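Long-range contacts in uncharacterized protein YLR132C (Kluyveromyces marxianus, PDB 6PFQ), which probably trims the 3' end of U6 snRNA as an exoribonuclease of the 2H phosphodiesterase superfamily, and binds UMP: residues 21-26 against 194-200; 43-48 against 157-163; 81-86 against 133-137. One frame throughout, in Å; residues are numbered along the deposited sequence.

In the fold
Interactions 1 and 2 belong to one lobe and touch each other: Met26 CE lies 3.3 Å from Phe157 CD1, and Leu198 and Leu194 pack on the same ring. Helix 20-39 runs on to strand 46-47, so both contacts tie this N-terminal region to the six-stranded sheet. Interaction 3 lies opposite interaction 2 across the chain's centre, where two helices cover the four-stranded sheet; its centre is 31 and 33 Å from those of 1 and 2. Interaction 1 is mostly buried, with a glutamine amide bonding backbone carbonyls; 2 and 3 mix buried apolar parts with exposed residues, through strand pairing in 2 and a salt bridge and tyrosine hydroxyl sharing one carboxylate oxygen in 3.

Interaction 1: residues 21-26 against 194-200; sequences KQQQIM and LRANLQF
A buried glutamine reaching from one helix to the C-terminal end of another is the striking feature here: Gln22 NE2 donates to Asn197 O at 2.9 Å (172°) and weakly to Gln199 O at 3.2 Å, and lies over one face of the Phe200 ring. Its chi1 m, chi2 t rotamer makes this reach possible from a sideways CA-CB bond. Residues 21-26 are helical throughout; 194-197 form a helix end, and Leu198 (phi/psi -91/71) centres an inverse gamma turn leading to Phe200, which pairs with Val96. The CA register is Gln22-Leu198, 6.2 Å, and Ile25-Leu194, 6.8 Å. Ile25 points toward the partner, with CD1 3.3 Å from Asn197 CG and CG2 4.1 Å from Leu198 CD2. Met26, m at all three chi angles, places SD 3.6 Å from Leu194 CD1 and 3.8 Å from Leu198 CD2. The contact combines apolar helix packing with a side-chain amide that satisfies the last helical carbonyl, Asn197 O, and reaches weakly to the loop carbonyl of Gln199.

Interaction 2: residues 43-48 against 157-163; sequences NSFEPL and FGVAQNA
This is an antiparallel strand pairing in which the short strand 46-47 lies along strand 154-161 of the six-stranded sheet, the two segments running 150° apart end to end. Glu46 and Val159 form a hydrogen-bonded pair (CA-CA 5.1 Å), with Glu46 N to Val159 O at 2.7 Å and Val159 N to Glu46 O at 2.9 Å; Pro47 and Gly158 follow as a non-hydrogen-bonded pair (CA-CA 4.4 Å), where Gly158 CA comes 3.1 Å from Glu46 O. Leu48 N to Phe157 O, 3.0 Å, extends the pairing at one end. Toward the other end the segments separate enough for a water to bridge Ser44 O and Gln161 N, 2.7 Å from each, and the Asn43 side chain, chi1 m, donates ND2 to Gln161 O at 2.8 Å.

Side chains fill in around this backbone. Phe45, chi1 m, sets CD1 3.6 Å from Ala160 CB and also packs on Leu115, while Leu48 (m, t) brings CD2 3.8 Å from Val159 CG1 and lies about 4 Å by side chain from Ser156, which binds UMP. On the far edge of the same strand, Phe157 and Gly158 both face Leu115 of strand 112-119. The arrangement is therefore an antiparallel edge pairing on a strand carrying a classic beta bulge, just beyond the UMP-binding His154 and Ser156 of this 2H phosphodiesterase fold.

Interaction 3: residues 81-86 against 133-137; sequences RIRQEI and IVEKY
Ile133 opens the second segment and points its CA-CB bond toward helix 72-88, its CA 6.2 Å from that of Ile82. The two short helical segments run nearly antiparallel, 152° between their directions, with axes 9.7 Å apart at closest approach. With chi1 m and chi2 t, Ile133 fits between residues one turn apart: CG2 lies 4.2 Å from Ile82 CG2, and CD1 3.9 Å from Ile86 CG1. Val134, turned sideways, packs with Ile82 on Leu12 of strand 9-16, placing the helix pair against the four-stranded sheet. Lys136, all four chi angles t, carries NZ to 3.2 Å from Glu85 OE2 in a salt bridge. Tyr137, ending the helix with chi1 m, meets three partner residues. Its CB lies 3.6 Å from Ile82 CG1; its ring centroid is 3.7 Å from Arg81 CB, 15° off the normal, a CH-pi contact; and its OH donates to Glu85 OE2 at 2.3 Å, shorter than an ordinary O-H...O bond and so to be read cautiously. The Arg81 guanidinium forms a salt bridge with Glu77. An off-well Glu85 chi2 of -148° carries its carboxylate to both donors. Chemically, then, Ile82, Ile86 and Ile133 pack together between the helices, while on the more solvent-exposed side one carboxylate oxygen gathers a cation and a phenol.

Interaction 1: residues 21-26 against 194-200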
loop_
_atom_site.group_PDB
_atom_site.type_symbol
_atom_site.label_atom_id
_atom_site.label_comp_id
_atom_site.label_asym_id
_atom_site.label_seq_id
_atom_site.Cartn_x
_atom_site.Cartn_y
_atom_site.Cartn_z
ATOM N N LYS A 21 -4.287 -0.659 20.135
ATOM C CA LYS A 21 -4.444 -2.106 20.015
ATOM C C LYS A 21 -3.921 -2.611 18.668
ATOM O O LYS A 21 -3.257 -3.648 18.603
ATOM C CB LYS A 21 -5.902 -2.518 20.173
ATOM C CG LYS A 21 -6.078 -4.019 19.991
ATOM C CD LYS A 21 -7.455 -4.530 20.398
ATOM C CE LYS A 21 -7.404 -6.028 20.688
ATOM N NZ LYS A 21 -6.193 -6.428 21.483
ATOM N N GLN A 22 -4.218 -1.893 17.594
ATOM C CA GLN A 22 -3.734 -2.310 16.280
ATOM C C GLN A 22 -2.204 -2.267 16.223
ATOM O O GLN A 22 -1.560 -3.125 15.605
ATOM C CB GLN A 22 -4.360 -1.401 15.231
ATOM C CG GLN A 22 -5.879 -1.576 15.151
ATOM C CD GLN A 22 -6.485 -0.537 14.270
ATOM O OE1 GLN A 22 -6.109 0.629 14.341
ATOM N NE2 GLN A 22 -7.388 -0.954 13.383
ATOM N N GLN A 23 -1.597 -1.266 16.850
ATOM C CA GLN A 23 -0.134 -1.218 16.868
ATOM C C GLN A 23 0.454 -2.447 17.545
ATOM O O GLN A 23 1.446 -3.012 17.060
ATOM C CB GLN A 23 0.342 0.057 17.575
ATOM C CG GLN A 23 -0.055 1.335 16.857
ATOM C CD GLN A 23 0.119 2.574 17.760
ATOM O OE1 GLN A 23 0.799 2.516 18.788
ATOM N NE2 GLN A 23 -0.523 3.682 17.388
ATOM N N GLN A 24 -0.150 -2.874 18.670
ATOM C CA GLN A 24 0.373 -4.013 19.428
ATOM C C GLN A 24 0.179 -5.311 18.677
ATOM O O GLN A 24 1.022 -6.219 18.763
ATOM C CB GLN A 24 -0.325 -4.118 20.789
ATOM C CG GLN A 24 -0.247 -2.872 21.619
ATOM C CD GLN A 24 -1.030 -3.006 22.913
ATOM O OE1 GLN A 24 -1.400 -4.111 23.319
ATOM N NE2 GLN A 24 -1.292 -1.881 23.560
ATOM N N ILE A 25 -0.962 -5.443 17.986
ATOM C CA ILE A 25 -1.169 -6.608 17.131
ATOM C C ILE A 25 -0.116 -6.632 16.026
ATOM O O ILE A 25 0.490 -7.668 15.739
ATOM C CB ILE A 25 -2.612 -6.601 16.593
ATOM C CG1 ILE A 25 -3.543 -6.950 17.771
ATOM C CG2 ILE A 25 -2.813 -7.602 15.438
ATOM C CD1 ILE A 25 -4.960 -6.833 17.441
ATOM N N MET A 26 0.163 -5.490 15.423
ATOM C CA MET A 26 1.140 -5.546 14.335
ATOM C C MET A 26 2.547 -5.842 14.865
ATOM O O MET A 26 3.308 -6.569 14.216
ATOM C CB MET A 26 1.121 -4.243 13.527
ATOM C CG MET A 26 -0.160 -4.081 12.645
ATOM S SD MET A 26 -0.598 -5.625 11.724
ATOM C CE MET A 26 1.003 -5.921 10.874
ATOM N N LEU A 194 -4.857 -10.498 12.679
ATOM C CA LEU A 194 -4.641 -9.252 11.955
ATOM C C LEU A 194 -5.915 -8.838 11.230
ATOM O O LEU A 194 -6.370 -7.688 11.360
ATOM C CB LEU A 194 -3.465 -9.418 10.984
ATOM C CG LEU A 194 -3.101 -8.218 10.119
ATOM C CD1 LEU A 194 -1.648 -8.371 9.660
ATOM C CD2 LEU A 194 -4.012 -8.151 8.872
ATOM N N ARG A 195 -6.502 -9.757 10.441
ATOM C CA ARG A 195 -7.681 -9.367 9.653
ATOM C C ARG A 195 -8.838 -8.935 10.557
ATOM O O ARG A 195 -9.612 -8.049 10.194
ATOM C CB ARG A 195 -8.149 -10.517 8.749
ATOM C CG ARG A 195 -7.109 -10.881 7.642
ATOM C CD ARG A 195 -7.670 -11.904 6.644
ATOM N NE ARG A 195 -8.021 -13.141 7.320
ATOM C CZ ARG A 195 -7.348 -14.288 7.258
ATOM N NH1 ARG A 195 -6.270 -14.403 6.522
ATOM N NH2 ARG A 195 -7.774 -15.340 7.951
ATOM N N ALA A 196 -8.976 -9.539 11.739
ATOM C CA ALA A 196 -10.107 -9.150 12.578
ATOM C C ALA A 196 -9.927 -7.736 13.121
ATOM O O ALA A 196 -10.908 -7.040 13.393
ATOM C CB ALA A 196 -10.290 -10.159 13.726
ATOM N N ASN A 197 -8.691 -7.280 13.278
ATOM C CA ASN A 197 -8.449 -6.039 13.999
ATOM C C ASN A 197 -7.974 -4.869 13.146
ATOM O O ASN A 197 -8.125 -3.714 13.572
ATOM C CB ASN A 197 -7.406 -6.293 15.079
ATOM C CG ASN A 197 -7.983 -7.041 16.235
ATOM O OD1 ASN A 197 -8.596 -6.435 17.101
ATOM N ND2 ASN A 197 -7.837 -8.370 16.237
ATOM N N LEU A 198 -7.358 -5.136 11.996
ATOM C CA LEU A 198 -6.796 -4.081 11.147
ATOM C C LEU A 198 -7.875 -3.660 10.148
ATOM O O LEU A 198 -7.860 -3.985 8.950
ATOM C CB LEU A 198 -5.500 -4.562 10.471
ATOM C CG LEU A 198 -4.199 -4.316 11.296
ATOM C CD1 LEU A 198 -3.917 -2.807 11.440
ATOM C CD2 LEU A 198 -4.228 -4.994 12.680
ATOM N N GLN A 199 -8.886 -2.987 10.696
ATOM C CA GLN A 199 -9.984 -2.454 9.910
ATOM C C GLN A 199 -10.136 -0.968 10.221
ATOM O O GLN A 199 -9.837 -0.521 11.334
ATOM C CB GLN A 199 -11.302 -3.191 10.185
ATOM C CG GLN A 199 -11.126 -4.706 10.122
ATOM C CD GLN A 199 -12.437 -5.453 10.084
ATOM O OE1 GLN A 199 -13.496 -4.856 9.888
ATOM N NE2 GLN A 199 -12.372 -6.778 10.261
ATOM N N PHE A 200 -10.573 -0.217 9.209
ATOM C CA PHE A 200 -10.588 1.237 9.243
ATOM C C PHE A 200 -11.796 1.755 8.462
ATOM O O PHE A 200 -12.324 1.088 7.568
ATOM C CB PHE A 200 -9.294 1.829 8.644
ATOM C CG PHE A 200 -8.036 1.259 9.226
ATOM C CD1 PHE A 200 -7.473 0.108 8.700
ATOM C CD2 PHE A 200 -7.405 1.882 10.290
ATOM C CE1 PHE A 200 -6.316 -0.433 9.236
ATOM C CE2 PHE A 200 -6.244 1.338 10.837
ATOM C CZ PHE A 200 -5.706 0.182 10.308
#

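Interaction 2: residues 43-48 against 157-163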
loop_
_atom_site.group_PDB
_atom_site.type_symbol
_atom_site.label_atom_id
_atom_site.label_comp_id
_atom_site.label_asym_id
_atom_site.label_seq_id
_atom_site.Cartn_x
_atom_site.Cartn_y
_atom_site.Cartn_z
ATOM N N ASN A 43 16.138 -12.137 4.789
ATOM C CA ASN A 43 16.018 -10.766 5.280
ATOM C C ASN A 43 14.700 -10.553 6.025
ATOM O O ASN A 43 13.649 -11.108 5.670
ATOM C CB ASN A 43 16.115 -9.780 4.107
ATOM C CG ASN A 43 17.556 -9.495 3.703
ATOM O OD1 ASN A 43 18.481 -9.980 4.334
ATOM N ND2 ASN A 43 17.742 -8.702 2.646
ATOM N N SER A 44 14.767 -9.762 7.086
ATOM C CA SER A 44 13.605 -9.398 7.891
ATOM C C SER A 44 12.891 -8.137 7.380
ATOM O O SER A 44 13.469 -7.276 6.717
ATOM C CB SER A 44 14.020 -9.196 9.353
ATOM O OG SER A 44 14.166 -10.473 9.965
ATOM N N PHE A 45 11.620 -8.030 7.757
ATOM C CA PHE A 45 10.750 -6.921 7.409
ATOM C C PHE A 45 10.807 -5.839 8.474
ATOM O O PHE A 45 10.631 -6.127 9.671
ATOM C CB PHE A 45 9.311 -7.431 7.255
ATOM C CG PHE A 45 9.148 -8.381 6.106
ATOM C CD1 PHE A 45 9.000 -7.893 4.802
ATOM C CD2 PHE A 45 9.171 -9.764 6.325
ATOM C CE1 PHE A 45 8.867 -8.784 3.737
ATOM C CE2 PHE A 45 9.038 -10.672 5.258
ATOM C CZ PHE A 45 8.883 -10.173 3.967
ATOM N N GLU A 46 11.125 -4.624 8.055
ATOM C CA GLU A 46 10.981 -3.467 8.942
ATOM C C GLU A 46 9.502 -3.135 9.096
ATOM O O GLU A 46 8.800 -2.971 8.084
ATOM C CB GLU A 46 11.739 -2.256 8.352
ATOM C CG GLU A 46 11.615 -0.982 9.193
ATOM C CD GLU A 46 12.410 -1.031 10.459
ATOM O OE1 GLU A 46 13.179 -1.988 10.671
ATOM O OE2 GLU A 46 12.275 -0.088 11.252
ATOM N N PRO A 47 8.988 -3.038 10.317
ATOM C CA PRO A 47 7.575 -2.652 10.499
ATOM C C PRO A 47 7.317 -1.259 9.956
ATOM O O PRO A 47 8.072 -0.330 10.223
ATOM C CB PRO A 47 7.393 -2.697 12.028
ATOM C CG PRO A 47 8.397 -3.764 12.438
ATOM C CD PRO A 47 9.614 -3.453 11.592
ATOM N N LEU A 48 6.245 -1.116 9.168
ATOM C CA LEU A 48 5.905 0.186 8.579
ATOM C C LEU A 48 5.039 1.055 9.482
ATOM O O LEU A 48 4.806 2.234 9.159
ATOM C CB LEU A 48 5.164 -0.017 7.241
ATOM C CG LEU A 48 6.051 -0.567 6.124
ATOM C CD1 LEU A 48 5.168 -1.006 4.916
ATOM C CD2 LEU A 48 7.017 0.550 5.721
ATOM N N PHE A 157 2.452 -3.882 5.395
ATOM C CA PHE A 157 2.716 -3.832 6.834
ATOM C C PHE A 157 4.199 -3.825 7.182
ATOM O O PHE A 157 4.569 -3.379 8.274
ATOM C CB PHE A 157 2.042 -5.019 7.540
ATOM C CG PHE A 157 0.536 -4.948 7.481
ATOM C CD1 PHE A 157 -0.160 -4.161 8.379
ATOM C CD2 PHE A 157 -0.167 -5.638 6.493
ATOM C CE1 PHE A 157 -1.555 -4.074 8.335
ATOM C CE2 PHE A 157 -1.551 -5.542 6.435
ATOM C CZ PHE A 157 -2.248 -4.742 7.337
ATOM N N GLY A 158 5.040 -4.358 6.306
ATOM C CA GLY A 158 6.462 -4.418 6.587
ATOM C C GLY A 158 7.217 -4.319 5.290
ATOM O O GLY A 158 6.641 -4.495 4.217
ATOM N N VAL A 159 8.519 -4.036 5.384
ATOM C CA VAL A 159 9.300 -3.898 4.155
ATOM C C VAL A 159 10.681 -4.476 4.399
ATOM O O VAL A 159 11.313 -4.170 5.414
ATOM C CB VAL A 159 9.352 -2.428 3.685
ATOM C CG1 VAL A 159 10.003 -1.528 4.732
ATOM C CG2 VAL A 159 10.069 -2.340 2.298
ATOM N N ALA A 160 11.131 -5.329 3.491
ATOM C CA ALA A 160 12.454 -5.951 3.565
ATOM C C ALA A 160 13.292 -5.520 2.363
ATOM O O ALA A 160 12.752 -5.180 1.301
ATOM C CB ALA A 160 12.349 -7.473 3.575
ATOM N N GLN A 161 14.616 -5.543 2.532
ATOM C CA GLN A 161 15.521 -5.305 1.412
ATOM C C GLN A 161 15.607 -6.551 0.551
ATOM O O GLN A 161 15.620 -7.680 1.050
ATOM C CB GLN A 161 16.924 -4.944 1.927
ATOM C CG GLN A 161 16.916 -3.627 2.687
ATOM C CD GLN A 161 18.290 -3.231 3.230
ATOM O OE1 GLN A 161 18.762 -2.128 2.967
ATOM N NE2 GLN A 161 18.909 -4.111 3.998
ATOM N N ASN A 162 15.658 -6.350 -0.753
ATOM C CA ASN A 162 15.864 -7.481 -1.658
ATOM C C ASN A 162 17.352 -7.831 -1.661
ATOM O O ASN A 162 18.159 -7.115 -2.269
ATOM C CB ASN A 162 15.363 -7.133 -3.056
ATOM C CG ASN A 162 15.590 -8.257 -4.065
ATOM O OD1 ASN A 162 16.012 -9.378 -3.703
ATOM N ND2 ASN A 162 15.281 -7.968 -5.342
ATOM N N ALA A 163 17.720 -8.937 -1.003
ATOM C CA ALA A 163 19.131 -9.333 -0.985
ATOM C C ALA A 163 19.646 -9.700 -2.371
ATOM O O ALA A 163 20.863 -9.660 -2.603
ATOM C CB ALA A 163 19.354 -10.526 -0.054
HETATM O O HOH W 1 15.443 -6.574 4.942
#

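Interaction 3: residues 81-86 against 133-137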
loop_
_atom_site.group_PDB
_atom_site.type_symbol
_atom_site.label_atom_id
_atom_site.label_comp_id
_atom_site.label_asym_id
_atom_site.label_seq_id
_atom_site.Cartn_x
_atom_site.Cartn_y
_atom_site.Cartn_z
ATOM N N ARG A 81 -10.170 17.819 -11.538
ATOM C CA ARG A 81 -11.291 16.987 -11.971
ATOM C C ARG A 81 -11.417 15.751 -11.085
ATOM O O ARG A 81 -12.524 15.341 -10.740
ATOM C CB ARG A 81 -11.132 16.591 -13.447
ATOM C CG ARG A 81 -11.614 17.663 -14.473
ATOM C CD ARG A 81 -11.122 17.316 -15.892
ATOM N NE ARG A 81 -11.682 18.154 -16.948
ATOM C CZ ARG A 81 -11.139 19.299 -17.369
ATOM N NH1 ARG A 81 -10.017 19.748 -16.819
ATOM N NH2 ARG A 81 -11.717 19.998 -18.344
ATOM N N ILE A 82 -10.292 15.128 -10.728
ATOM C CA ILE A 82 -10.341 13.995 -9.808
ATOM C C ILE A 82 -10.994 14.394 -8.485
ATOM O O ILE A 82 -11.941 13.745 -8.027
ATOM C CB ILE A 82 -8.929 13.427 -9.583
ATOM C CG1 ILE A 82 -8.443 12.753 -10.872
ATOM C CG2 ILE A 82 -8.967 12.448 -8.448
ATOM C CD1 ILE A 82 -7.006 12.228 -10.777
ATOM N N ARG A 83 -10.515 15.485 -7.872
ATOM C CA ARG A 83 -11.067 15.953 -6.599
ATOM C C ARG A 83 -12.564 16.238 -6.709
ATOM O O ARG A 83 -13.363 15.768 -5.892
ATOM C CB ARG A 83 -10.329 17.221 -6.148
ATOM N N GLN A 84 -12.968 16.950 -7.756
ATOM C CA GLN A 84 -14.375 17.313 -7.894
ATOM C C GLN A 84 -15.242 16.078 -8.083
ATOM O O GLN A 84 -16.320 15.973 -7.488
ATOM C CB GLN A 84 -14.557 18.275 -9.065
ATOM N N GLU A 85 -14.800 15.143 -8.927
ATOM C CA GLU A 85 -15.600 13.952 -9.159
ATOM C C GLU A 85 -15.633 13.039 -7.934
ATOM O O GLU A 85 -16.650 12.380 -7.689
ATOM C CB GLU A 85 -15.088 13.208 -10.390
ATOM C CG GLU A 85 -15.496 13.859 -11.700
ATOM C CD GLU A 85 -15.691 12.848 -12.822
ATOM O OE1 GLU A 85 -15.991 11.674 -12.510
ATOM O OE2 GLU A 85 -15.543 13.225 -14.012
ATOM N N ILE A 86 -14.550 12.962 -7.159
ATOM C CA ILE A 86 -14.612 12.160 -5.938
ATOM C C ILE A 86 -15.605 12.777 -4.951
ATOM O O ILE A 86 -16.439 12.078 -4.368
ATOM C CB ILE A 86 -13.208 11.984 -5.322
ATOM C CG1 ILE A 86 -12.475 10.803 -5.979
ATOM C CG2 ILE A 86 -13.296 11.723 -3.836
ATOM C CD1 ILE A 86 -10.978 10.879 -5.884
ATOM N N ILE A 133 -12.561 6.987 -11.436
ATOM C CA ILE A 133 -12.230 8.392 -11.641
ATOM C C ILE A 133 -10.747 8.562 -11.951
ATOM O O ILE A 133 -10.371 9.314 -12.862
ATOM C CB ILE A 133 -12.639 9.204 -10.397
ATOM C CG1 ILE A 133 -14.168 9.225 -10.270
ATOM C CG2 ILE A 133 -12.093 10.633 -10.489
ATOM C CD1 ILE A 133 -14.649 9.526 -8.893
ATOM N N VAL A 134 -9.878 7.860 -11.204
ATOM C CA VAL A 134 -8.440 7.938 -11.466
ATOM C C VAL A 134 -8.123 7.475 -12.881
ATOM O O VAL A 134 -7.348 8.118 -13.605
ATOM C CB VAL A 134 -7.642 7.128 -10.415
ATOM C CG1 VAL A 134 -6.119 7.186 -10.747
ATOM C CG2 VAL A 134 -7.905 7.678 -9.009
ATOM N N GLU A 135 -8.702 6.349 -13.295
ATOM C CA GLU A 135 -8.431 5.848 -14.640
ATOM C C GLU A 135 -8.859 6.850 -15.698
ATOM O O GLU A 135 -8.225 6.948 -16.756
ATOM C CB GLU A 135 -9.158 4.523 -14.862
ATOM N N LYS A 136 -9.932 7.597 -15.434
ATOM C CA LYS A 136 -10.414 8.562 -16.422
ATOM C C LYS A 136 -9.435 9.715 -16.607
ATOM O O LYS A 136 -9.246 10.203 -17.729
ATOM C CB LYS A 136 -11.793 9.087 -16.013
ATOM C CG LYS A 136 -12.395 10.123 -16.957
ATOM C CD LYS A 136 -13.884 10.345 -16.651
ATOM C CE LYS A 136 -14.489 11.442 -17.523
ATOM N NZ LYS A 136 -15.743 11.968 -16.905
ATOM N N TYR A 137 -8.827 10.192 -15.525
ATOM C CA TYR A 137 -8.050 11.421 -15.587
ATOM C C TYR A 137 -6.542 11.234 -15.520
ATOM O O TYR A 137 -5.814 12.212 -15.692
ATOM C CB TYR A 137 -8.485 12.372 -14.464
ATOM C CG TYR A 137 -9.911 12.822 -14.663
ATOM C CD1 TYR A 137 -10.247 13.652 -15.727
ATOM C CD2 TYR A 137 -10.929 12.398 -13.812
ATOM C CE1 TYR A 137 -11.547 14.049 -15.939
ATOM C CE2 TYR A 137 -12.247 12.801 -14.014
ATOM C CZ TYR A 137 -12.539 13.635 -15.081
ATOM O OH TYR A 137 -13.829 14.049 -15.316
#